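Local coordinates for protein lipase (Rhizopus chinensis, PDB 6A0W) that probably hydrolyses the ester bonds of triacylglycerols as a fungal class 3 lipase of the alpha/beta-hydrolase fold, at residues Y47-R57 with Y104-F113; A116-F124 with V233-Y243. One frame throughout, in Å; residues are numbered along the deposited sequence.

Contact 1. Residues Y47-R57 with Y104-F113; sequences YAGVAATAYCR and YVTFRGTNSF
R108 lies across one face of the Y55 ring, with CB 4.1 Å from the ring centroid in a CH-pi contact and CD 3.3 Å from Y55 CD1. Its chain runs extended from CG to NE and carries the guanidinium to the type I turn T53-C56, where NE gives a weak, bent hydrogen bond of 3.0 Å to A54 O. A water donating to that carbonyl and weakly accepting from R108 NH2 adds to this link. Y55 OH sits at the edge of F113, 3.5 Å from CE1; the hydroxyl also bonds to H171 and, through a water, to G109 N. Elsewhere the packing is mostly apolar: A54 CB meets T106 CG2 at 4.0 Å, and Y47 CE1 reaches the edge of the Y104 ring. V50 turns CG1 away from its backbone N (chi1 180°) to lie 3.5 Å from T106 OG1, a hydroxyl buried here with no polar partner in the model, while CG2 lies 3.9 Å from Y104 CE2. A water joins A51 O to F107 O. The axes of helix 47-53 and strand 104-108 come within 7.7 Å and cross at -57°. Helix 38-53 rests on the central sheet, T53 touching strand 90-97 and Y47 and A51 strand 165-171.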
loop_
_atom_site.group_PDB
_atom_site.type_symbol
_atom_site.label_atom_id
_atom_site.label_comp_id
_atom_site.label_asym_id
_atom_site.label_seq_id
_atom_site.Cartn_x
_atom_site.Cartn_y
_atom_site.Cartn_z
ATOM N N TYR A 47 6.163 -5.735 -6.983
ATOM C CA TYR A 47 6.060 -4.629 -6.043
ATOM C C TYR A 47 5.484 -5.026 -4.680
ATOM O O TYR A 47 5.848 -4.418 -3.662
ATOM C CB TYR A 47 5.267 -3.482 -6.700
ATOM C CG TYR A 47 5.935 -2.951 -7.973
ATOM C CD1 TYR A 47 7.327 -2.874 -8.063
ATOM C CD2 TYR A 47 5.191 -2.505 -9.049
ATOM C CE1 TYR A 47 7.949 -2.397 -9.199
ATOM C CE2 TYR A 47 5.804 -2.003 -10.186
ATOM C CZ TYR A 47 7.173 -1.900 -10.225
ATOM O OH TYR A 47 7.799 -1.515 -11.364
ATOM N N ALA A 48 4.661 -6.077 -4.635
ATOM C CA ALA A 48 4.294 -6.708 -3.377
ATOM C C ALA A 48 5.491 -7.321 -2.674
ATOM O O ALA A 48 5.616 -7.290 -1.437
ATOM C CB ALA A 48 3.210 -7.755 -3.569
ATOM N N GLY A 49 6.379 -7.887 -3.465
ATOM C CA GLY A 49 7.581 -8.453 -2.914
ATOM C C GLY A 49 8.450 -7.388 -2.322
ATOM O O GLY A 49 9.033 -7.606 -1.254
ATOM N N VAL A 50 8.621 -6.273 -3.038
ATOM C CA VAL A 50 9.423 -5.172 -2.490
ATOM C C VAL A 50 8.856 -4.638 -1.172
ATOM O O VAL A 50 9.535 -4.493 -0.154
ATOM C CB VAL A 50 9.569 -4.032 -3.513
ATOM C CG1 VAL A 50 10.409 -2.890 -2.924
ATOM C CG2 VAL A 50 10.237 -4.548 -4.780
ATOM N N ALA A 51 7.550 -4.514 -1.128
ATOM C CA ALA A 51 6.903 -4.118 0.081
ATOM C C ALA A 51 7.156 -5.060 1.232
ATOM O O ALA A 51 7.349 -4.614 2.388
ATOM C CB ALA A 51 5.420 -3.984 -0.153
ATOM N N ALA A 52 7.241 -6.355 0.917
ATOM C CA ALA A 52 7.487 -7.355 1.960
ATOM C C ALA A 52 8.833 -7.230 2.612
ATOM O O ALA A 52 9.001 -7.655 3.762
ATOM C CB ALA A 52 7.316 -8.785 1.397
ATOM N N THR A 53 9.821 -6.736 1.873
ATOM C CA THR A 53 11.171 -6.643 2.400
ATOM C C THR A 53 11.255 -5.627 3.547
ATOM O O THR A 53 12.183 -5.668 4.338
ATOM C CB THR A 53 12.191 -6.219 1.334
ATOM O OG1 THR A 53 11.869 -4.912 0.836
ATOM C CG2 THR A 53 12.217 -7.235 0.192
ATOM N N ALA A 54 10.264 -4.757 3.678
ATOM C CA ALA A 54 10.366 -3.723 4.682
ATOM C C ALA A 54 10.264 -4.302 6.080
ATOM O O ALA A 54 10.614 -3.629 7.060
ATOM C CB ALA A 54 9.293 -2.686 4.478
ATOM N N TYR A 55 9.688 -5.503 6.182
ATOM C CA TYR A 55 9.530 -6.147 7.478
ATOM C C TYR A 55 10.751 -6.936 7.860
ATOM O O TYR A 55 10.767 -7.536 8.931
ATOM C CB TYR A 55 8.303 -7.037 7.494
ATOM C CG TYR A 55 7.009 -6.320 7.312
ATOM C CD1 TYR A 55 6.341 -5.767 8.404
ATOM C CD2 TYR A 55 6.399 -6.238 6.072
ATOM C CE1 TYR A 55 5.145 -5.086 8.264
ATOM C CE2 TYR A 55 5.141 -5.629 5.939
ATOM C CZ TYR A 55 4.534 -5.045 7.025
ATOM O OH TYR A 55 3.359 -4.360 6.872
ATOM N N CYS A 56 11.736 -7.019 6.972
ATOM C CA CYS A 56 12.980 -7.679 7.299
ATOM C C CYS A 56 13.918 -6.755 8.122
ATOM O O CYS A 56 14.361 -5.716 7.636
ATOM C CB CYS A 56 13.679 -8.119 6.008
ATOM S SG CYS A 56 12.711 -9.183 4.909
ATOM N N ARG A 57 14.340 -7.216 9.298
ATOM C CA ARG A 57 15.210 -6.426 10.155
ATOM C C ARG A 57 16.574 -6.250 9.507
ATOM O O ARG A 57 17.267 -5.281 9.794
ATOM C CB ARG A 57 15.404 -7.055 11.537
ATOM C CG ARG A 57 14.161 -7.479 12.309
ATOM C CD ARG A 57 13.341 -6.342 12.877
ATOM N NE ARG A 57 14.055 -5.401 13.740
ATOM C CZ ARG A 57 13.562 -4.207 14.070
ATOM N NH1 ARG A 57 12.345 -3.842 13.656
ATOM N NH2 ARG A 57 14.288 -3.344 14.779
ATOM N N TYR A 104 13.003 3.056 -5.747
ATOM C CA TYR A 104 11.899 2.542 -4.915
ATOM C C TYR A 104 11.834 3.301 -3.594
ATOM O O TYR A 104 12.848 3.529 -2.989
ATOM C CB TYR A 104 12.126 1.072 -4.572
ATOM C CG TYR A 104 12.111 0.095 -5.717
ATOM C CD1 TYR A 104 13.261 -0.221 -6.403
ATOM C CD2 TYR A 104 10.945 -0.541 -6.085
ATOM C CE1 TYR A 104 13.252 -1.136 -7.433
ATOM C CE2 TYR A 104 10.912 -1.452 -7.119
ATOM C CZ TYR A 104 12.076 -1.757 -7.789
ATOM O OH TYR A 104 12.041 -2.652 -8.808
ATOM N N VAL A 105 10.650 3.684 -3.217
ATOM C CA VAL A 105 10.376 4.300 -1.900
ATOM C C VAL A 105 9.453 3.295 -1.224
ATOM O O VAL A 105 8.371 3.125 -1.715
ATOM C CB VAL A 105 9.729 5.688 -2.022
ATOM C CG1 VAL A 105 9.506 6.289 -0.657
ATOM C CG2 VAL A 105 10.564 6.616 -2.878
ATOM N N THR A 106 9.885 2.651 -0.174
ATOM C CA THR A 106 9.073 1.587 0.461
ATOM C C THR A 106 8.796 1.906 1.931
ATOM O O THR A 106 9.715 2.326 2.603
ATOM C CB THR A 106 9.793 0.238 0.329
ATOM O OG1 THR A 106 10.128 -0.003 -1.030
ATOM C CG2 THR A 106 8.984 -0.914 0.868
ATOM N N PHE A 107 7.590 1.651 2.401
ATOM C CA PHE A 107 7.241 1.913 3.815
ATOM C C PHE A 107 6.521 0.727 4.461
ATOM O O PHE A 107 5.959 -0.123 3.795
ATOM C CB PHE A 107 6.261 3.078 3.937
ATOM C CG PHE A 107 6.710 4.385 3.346
ATOM C CD1 PHE A 107 6.458 4.689 2.021
ATOM C CD2 PHE A 107 7.369 5.318 4.117
ATOM C CE1 PHE A 107 6.856 5.897 1.481
ATOM C CE2 PHE A 107 7.770 6.522 3.574
ATOM C CZ PHE A 107 7.507 6.809 2.261
ATOM N N ARG A 108 6.778 0.564 5.955
ATOM C CA ARG A 108 5.735 -0.186 6.680
ATOM C C ARG A 108 5.308 0.629 7.897
ATOM O O ARG A 108 6.108 1.405 8.393
ATOM C CB ARG A 108 6.239 -1.567 7.102
ATOM C CG ARG A 108 7.373 -1.532 8.112
ATOM C CD ARG A 108 7.907 -2.903 8.496
ATOM N NE ARG A 108 8.978 -2.817 9.485
ATOM C CZ ARG A 108 8.781 -2.798 10.795
ATOM N NH1 ARG A 108 7.550 -2.862 11.284
ATOM N NH2 ARG A 108 9.815 -2.718 11.622
ATOM N N GLY A 109 4.359 0.109 8.514
ATOM C CA GLY A 109 3.965 0.524 9.864
ATOM C C GLY A 109 4.246 -0.621 10.815
ATOM O O GLY A 109 5.108 -1.422 10.523
ATOM N N THR A 110 3.512 -0.717 11.883
ATOM C CA THR A 110 3.732 -1.785 12.876
ATOM C C THR A 110 3.382 -3.160 12.308
ATOM O O THR A 110 2.435 -3.258 11.563
ATOM C CB THR A 110 2.864 -1.538 14.109
ATOM O OG1 THR A 110 3.022 -2.656 14.964
ATOM C CG2 THR A 110 1.404 -1.346 13.779
ATOM N N ASN A 111 4.139 -4.157 12.697
ATOM C CA ASN A 111 3.877 -5.556 12.364
ATOM C C ASN A 111 2.945 -6.166 13.397
ATOM O O ASN A 111 2.662 -7.347 13.323
ATOM C CB ASN A 111 5.168 -6.391 12.281
ATOM C CG ASN A 111 6.129 -6.186 13.465
ATOM O OD1 ASN A 111 6.143 -5.124 14.136
ATOM N ND2 ASN A 111 7.090 -7.121 13.582
ATOM N N SER A 112 2.467 -5.364 14.351
ATOM C CA SER A 112 1.426 -5.836 15.253
ATOM C C SER A 112 0.019 -5.630 14.668
ATOM O O SER A 112 -0.746 -4.813 15.152
ATOM C CB SER A 112 1.553 -5.197 16.626
ATOM O OG SER A 112 0.756 -5.908 17.572
ATOM N N PHE A 113 -0.332 -6.420 13.653
ATOM C CA PHE A 113 -1.446 -6.088 12.776
ATOM C C PHE A 113 -2.780 -6.119 13.495
ATOM O O PHE A 113 -3.619 -5.224 13.358
ATOM C CB PHE A 113 -1.491 -7.062 11.575
ATOM C CG PHE A 113 -0.275 -7.003 10.720
ATOM C CD1 PHE A 113 -0.015 -5.873 9.970
ATOM C CD2 PHE A 113 0.632 -8.042 10.701
ATOM C CE1 PHE A 113 1.098 -5.789 9.173
ATOM C CE2 PHE A 113 1.784 -7.959 9.944
ATOM C CZ PHE A 113 2.019 -6.832 9.157
HETATM O O HOH W 1 10.426 -1.621 -11.566
HETATM O O HOH W 2 5.499 -2.758 3.384
HETATM O O HOH W 3 11.897 -3.952 9.484
HETATM O O HOH W 4 2.740 -1.897 7.667
#

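Contact 2. Residues A116-F124 with V233-Y243; sequences AITDMVFTF and VPHVPPQAFGY
F122 and F124 pack against F241 and Y243 in an aromatic cluster, the dense end of this contact. F122 CB stands over the centre of the F241 ring, 3.6 Å from its centroid; with F122 CG beside its backbone N (chi1 -54°), the F122 ring points an edge at the same face, planes 69° apart. P238 CD lies over the centre of the F122 ring in a CH-pi contact, 3.7 Å from the centroid. F124 forms an offset stack on Y243, with planes 23° apart and CE1 3.4 Å from Y243 CZ; P237 CG lies over the opposite face of the Y243 ring. Y243 is thus held flat between two groups; its OH donates a 2.7 Å hydrogen bond to F122 O from above the carbonyl plane. Packing is sparser toward V233: M120 SD touches P237 CD at 4.0 Å, and I117 CD1 meets V233 CG2 at 3.8 Å. The solvent side lies at the aromatic end, where F241 is exposed although its ring is engaged. The contact ties helix 113-118 and the chain leading into strand 124-126 to the loop between strands 223-228 and 248-252, with strand 134-136 alongside M120, F124 and Y243.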
loop_
_atom_site.group_PDB
_atom_site.type_symbol
_atom_site.label_atom_id
_atom_site.label_comp_id
_atom_site.label_asym_id
_atom_site.label_seq_id
_atom_site.Cartn_x
_atom_site.Cartn_y
_atom_site.Cartn_z
ATOM N N ALA A 116 -3.190 -3.301 15.869
ATOM C CA ALA A 116 -3.264 -2.050 15.104
ATOM C C ALA A 116 -4.673 -1.822 14.520
ATOM O O ALA A 116 -5.196 -0.722 14.553
ATOM C CB ALA A 116 -2.251 -2.057 13.987
ATOM N N ILE A 117 -5.317 -2.889 14.083
ATOM C CA ILE A 117 -6.662 -2.776 13.528
ATOM C C ILE A 117 -7.697 -2.626 14.620
ATOM O O ILE A 117 -8.610 -1.789 14.513
ATOM C CB ILE A 117 -7.017 -4.026 12.681
ATOM C CG1 ILE A 117 -6.059 -4.168 11.506
ATOM C CG2 ILE A 117 -8.439 -3.923 12.167
ATOM C CD1 ILE A 117 -5.765 -2.882 10.758
ATOM N N THR A 118 -7.605 -3.474 15.651
ATOM C CA THR A 118 -8.570 -3.406 16.758
ATOM C C THR A 118 -8.481 -2.071 17.511
ATOM O O THR A 118 -9.488 -1.524 17.856
ATOM C CB THR A 118 -8.452 -4.569 17.761
ATOM O OG1 THR A 118 -7.237 -4.425 18.481
ATOM C CG2 THR A 118 -8.460 -5.894 17.077
ATOM N N ASP A 119 -7.306 -1.464 17.640
ATOM C CA ASP A 119 -7.189 -0.213 18.408
ATOM C C ASP A 119 -7.354 1.026 17.564
ATOM O O ASP A 119 -7.135 2.133 18.052
ATOM C CB ASP A 119 -5.818 -0.143 19.096
ATOM C CG ASP A 119 -5.653 -1.216 20.175
ATOM O OD1 ASP A 119 -6.667 -1.895 20.459
ATOM O OD2 ASP A 119 -4.507 -1.464 20.624
ATOM N N MET A 120 -7.528 0.855 16.252
ATOM C CA MET A 120 -7.341 1.978 15.327
ATOM C C MET A 120 -8.381 3.022 15.735
ATOM O O MET A 120 -9.509 2.649 15.976
ATOM C CB MET A 120 -7.609 1.531 13.874
ATOM C CG MET A 120 -7.396 2.626 12.844
ATOM S SD MET A 120 -7.626 2.002 11.163
ATOM C CE MET A 120 -6.123 1.050 10.991
ATOM N N VAL A 121 -8.043 4.300 15.674
ATOM C CA VAL A 121 -9.042 5.359 15.815
ATOM C C VAL A 121 -9.217 6.118 14.487
ATOM O O VAL A 121 -8.256 6.372 13.758
ATOM C CB VAL A 121 -8.676 6.354 16.940
ATOM C CG1 VAL A 121 -8.423 5.627 18.259
ATOM C CG2 VAL A 121 -7.482 7.213 16.589
ATOM N N PHE A 122 -10.424 6.604 14.269
ATOM C CA PHE A 122 -10.860 7.050 12.946
ATOM C C PHE A 122 -10.752 8.547 12.731
ATOM O O PHE A 122 -10.939 9.024 11.619
ATOM C CB PHE A 122 -12.301 6.601 12.681
ATOM C CG PHE A 122 -12.516 5.130 12.848
ATOM C CD1 PHE A 122 -11.481 4.228 12.628
ATOM C CD2 PHE A 122 -13.733 4.659 13.274
ATOM C CE1 PHE A 122 -11.672 2.876 12.810
ATOM C CE2 PHE A 122 -13.931 3.313 13.473
ATOM C CZ PHE A 122 -12.911 2.414 13.225
ATOM N N THR A 123 -10.323 9.272 13.755
ATOM C CA THR A 123 -10.249 10.722 13.700
ATOM C C THR A 123 -9.451 11.242 12.496
ATOM O O THR A 123 -8.318 10.837 12.257
ATOM C CB THR A 123 -9.558 11.236 14.974
ATOM O OG1 THR A 123 -10.145 10.591 16.090
ATOM C CG2 THR A 123 -9.715 12.727 15.151
ATOM N N PHE A 124 -10.016 12.248 11.843
ATOM C CA PHE A 124 -9.393 12.962 10.749
ATOM C C PHE A 124 -8.561 14.123 11.232
ATOM O O PHE A 124 -8.855 14.691 12.260
ATOM C CB PHE A 124 -10.497 13.549 9.865
ATOM C CG PHE A 124 -11.169 12.543 8.990
ATOM C CD1 PHE A 124 -10.438 11.852 8.037
ATOM C CD2 PHE A 124 -12.542 12.356 9.045
ATOM C CE1 PHE A 124 -11.074 10.983 7.163
ATOM C CE2 PHE A 124 -13.173 11.476 8.190
ATOM C CZ PHE A 124 -12.436 10.808 7.237
ATOM N N VAL A 233 -8.186 -5.457 6.125
ATOM C CA VAL A 233 -7.610 -4.131 6.321
ATOM C C VAL A 233 -8.108 -3.081 5.290
ATOM O O VAL A 233 -8.253 -1.877 5.616
ATOM C CB VAL A 233 -6.053 -4.166 6.414
ATOM C CG1 VAL A 233 -5.523 -2.749 6.621
ATOM C CG2 VAL A 233 -5.606 -4.991 7.615
ATOM N N PRO A 234 -8.335 -3.512 4.036
ATOM C CA PRO A 234 -8.839 -2.534 3.075
ATOM C C PRO A 234 -10.268 -2.087 3.321
ATOM O O PRO A 234 -10.816 -1.283 2.545
ATOM C CB PRO A 234 -8.714 -3.267 1.726
ATOM C CG PRO A 234 -7.513 -4.157 1.933
ATOM C CD PRO A 234 -7.596 -4.613 3.363
ATOM N N HIS A 235 -10.882 -2.678 4.330
ATOM C CA HIS A 235 -12.240 -2.354 4.692
ATOM C C HIS A 235 -12.320 -1.543 5.976
ATOM O O HIS A 235 -13.412 -1.394 6.520
ATOM C CB HIS A 235 -13.072 -3.646 4.827
ATOM C CG HIS A 235 -13.028 -4.489 3.595
ATOM N ND1 HIS A 235 -13.642 -4.091 2.424
ATOM C CD2 HIS A 235 -12.231 -5.536 3.267
ATOM C CE1 HIS A 235 -13.315 -4.942 1.459
ATOM N NE2 HIS A 235 -12.443 -5.813 1.933
ATOM N N VAL A 236 -11.192 -1.013 6.442
ATOM C CA VAL A 236 -11.211 -0.072 7.562
ATOM C C VAL A 236 -10.331 1.120 7.175
ATOM O O VAL A 236 -9.402 0.974 6.382
ATOM C CB VAL A 236 -10.674 -0.692 8.877
ATOM C CG1 VAL A 236 -11.413 -1.953 9.247
ATOM C CG2 VAL A 236 -9.195 -0.984 8.761
ATOM N N PRO A 237 -10.528 2.278 7.808
ATOM C CA PRO A 237 -11.701 2.617 8.603
ATOM C C PRO A 237 -12.976 2.581 7.782
ATOM O O PRO A 237 -12.917 2.602 6.559
ATOM C CB PRO A 237 -11.433 4.072 8.998
ATOM C CG PRO A 237 -9.975 4.253 8.914
ATOM C CD PRO A 237 -9.459 3.280 7.905
ATOM N N PRO A 238 -14.117 2.757 8.424
ATOM C CA PRO A 238 -15.377 2.540 7.701
ATOM C C PRO A 238 -15.731 3.679 6.756
ATOM O O PRO A 238 -15.530 4.853 7.073
ATOM C CB PRO A 238 -16.404 2.472 8.836
ATOM C CG PRO A 238 -15.598 2.109 10.055
ATOM C CD PRO A 238 -14.337 2.898 9.869
ATOM N N GLN A 239 -16.269 3.348 5.592
ATOM C CA GLN A 239 -16.938 4.353 4.772
ATOM C C GLN A 239 -17.932 5.233 5.549
ATOM O O GLN A 239 -17.987 6.437 5.332
ATOM C CB GLN A 239 -17.680 3.672 3.627
ATOM C CG GLN A 239 -17.113 3.926 2.258
ATOM C CD GLN A 239 -17.980 3.297 1.193
ATOM O OE1 GLN A 239 -18.153 2.084 1.176
ATOM N NE2 GLN A 239 -18.627 4.121 0.412
ATOM N N ALA A 240 -18.716 4.639 6.440
ATOM C CA ALA A 240 -19.734 5.398 7.190
ATOM C C ALA A 240 -19.146 6.531 8.027
ATOM O O ALA A 240 -19.814 7.505 8.295
ATOM C CB ALA A 240 -20.569 4.467 8.059
ATOM N N PHE A 241 -17.852 6.486 8.298
ATOM C CA PHE A 241 -17.192 7.588 8.968
ATOM C C PHE A 241 -16.714 8.678 7.998
ATOM O O PHE A 241 -16.232 9.731 8.424
ATOM C CB PHE A 241 -16.027 7.034 9.762
ATOM C CG PHE A 241 -15.607 7.894 10.902
ATOM C CD1 PHE A 241 -14.606 8.877 10.728
ATOM C CD2 PHE A 241 -16.145 7.685 12.173
ATOM C CE1 PHE A 241 -14.184 9.682 11.790
ATOM C CE2 PHE A 241 -15.732 8.489 13.232
ATOM C CZ PHE A 241 -14.760 9.484 13.044
ATOM N N GLY A 242 -16.853 8.457 6.690
ATOM C CA GLY A 242 -16.426 9.457 5.689
ATOM C C GLY A 242 -15.247 9.067 4.793
ATOM O O GLY A 242 -14.871 9.801 3.880
ATOM N N TYR A 243 -14.671 7.900 5.037
ATOM C CA TYR A 243 -13.468 7.460 4.336
ATOM C C TYR A 243 -13.887 6.910 2.970
ATOM O O TYR A 243 -14.991 6.354 2.813
ATOM C CB TYR A 243 -12.768 6.371 5.163
ATOM C CG TYR A 243 -11.926 6.892 6.342
ATOM C CD1 TYR A 243 -12.497 7.198 7.581
ATOM C CD2 TYR A 243 -10.592 7.180 6.179
ATOM C CE1 TYR A 243 -11.723 7.693 8.630
ATOM C CE2 TYR A 243 -9.811 7.653 7.225
ATOM C CZ TYR A 243 -10.378 7.920 8.441
ATOM O OH TYR A 243 -9.568 8.453 9.407
#

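The two contacts illustrate how chemistry follows depth in an alpha/beta-hydrolase fold. Contact 1 is largely buried, a helix laid on a strand of the central sheet, and it mixes small side chains and aromatic rings with an arginine and bridging waters. Contact 2 lies farther out, joins largely irregular segments, and relies on aromatic rings and prolines with a single direct hydrogen bond. Their centres are 21 Å apart, yet they meet where T110 CG2 packs on A116 CB at 3.7 Å, and helix 113-118 contributes to both. Each also borders the probable catalytic triad of S172, D231 and H284: F113 of contact 1 and V233 of contact 2 both touch H284.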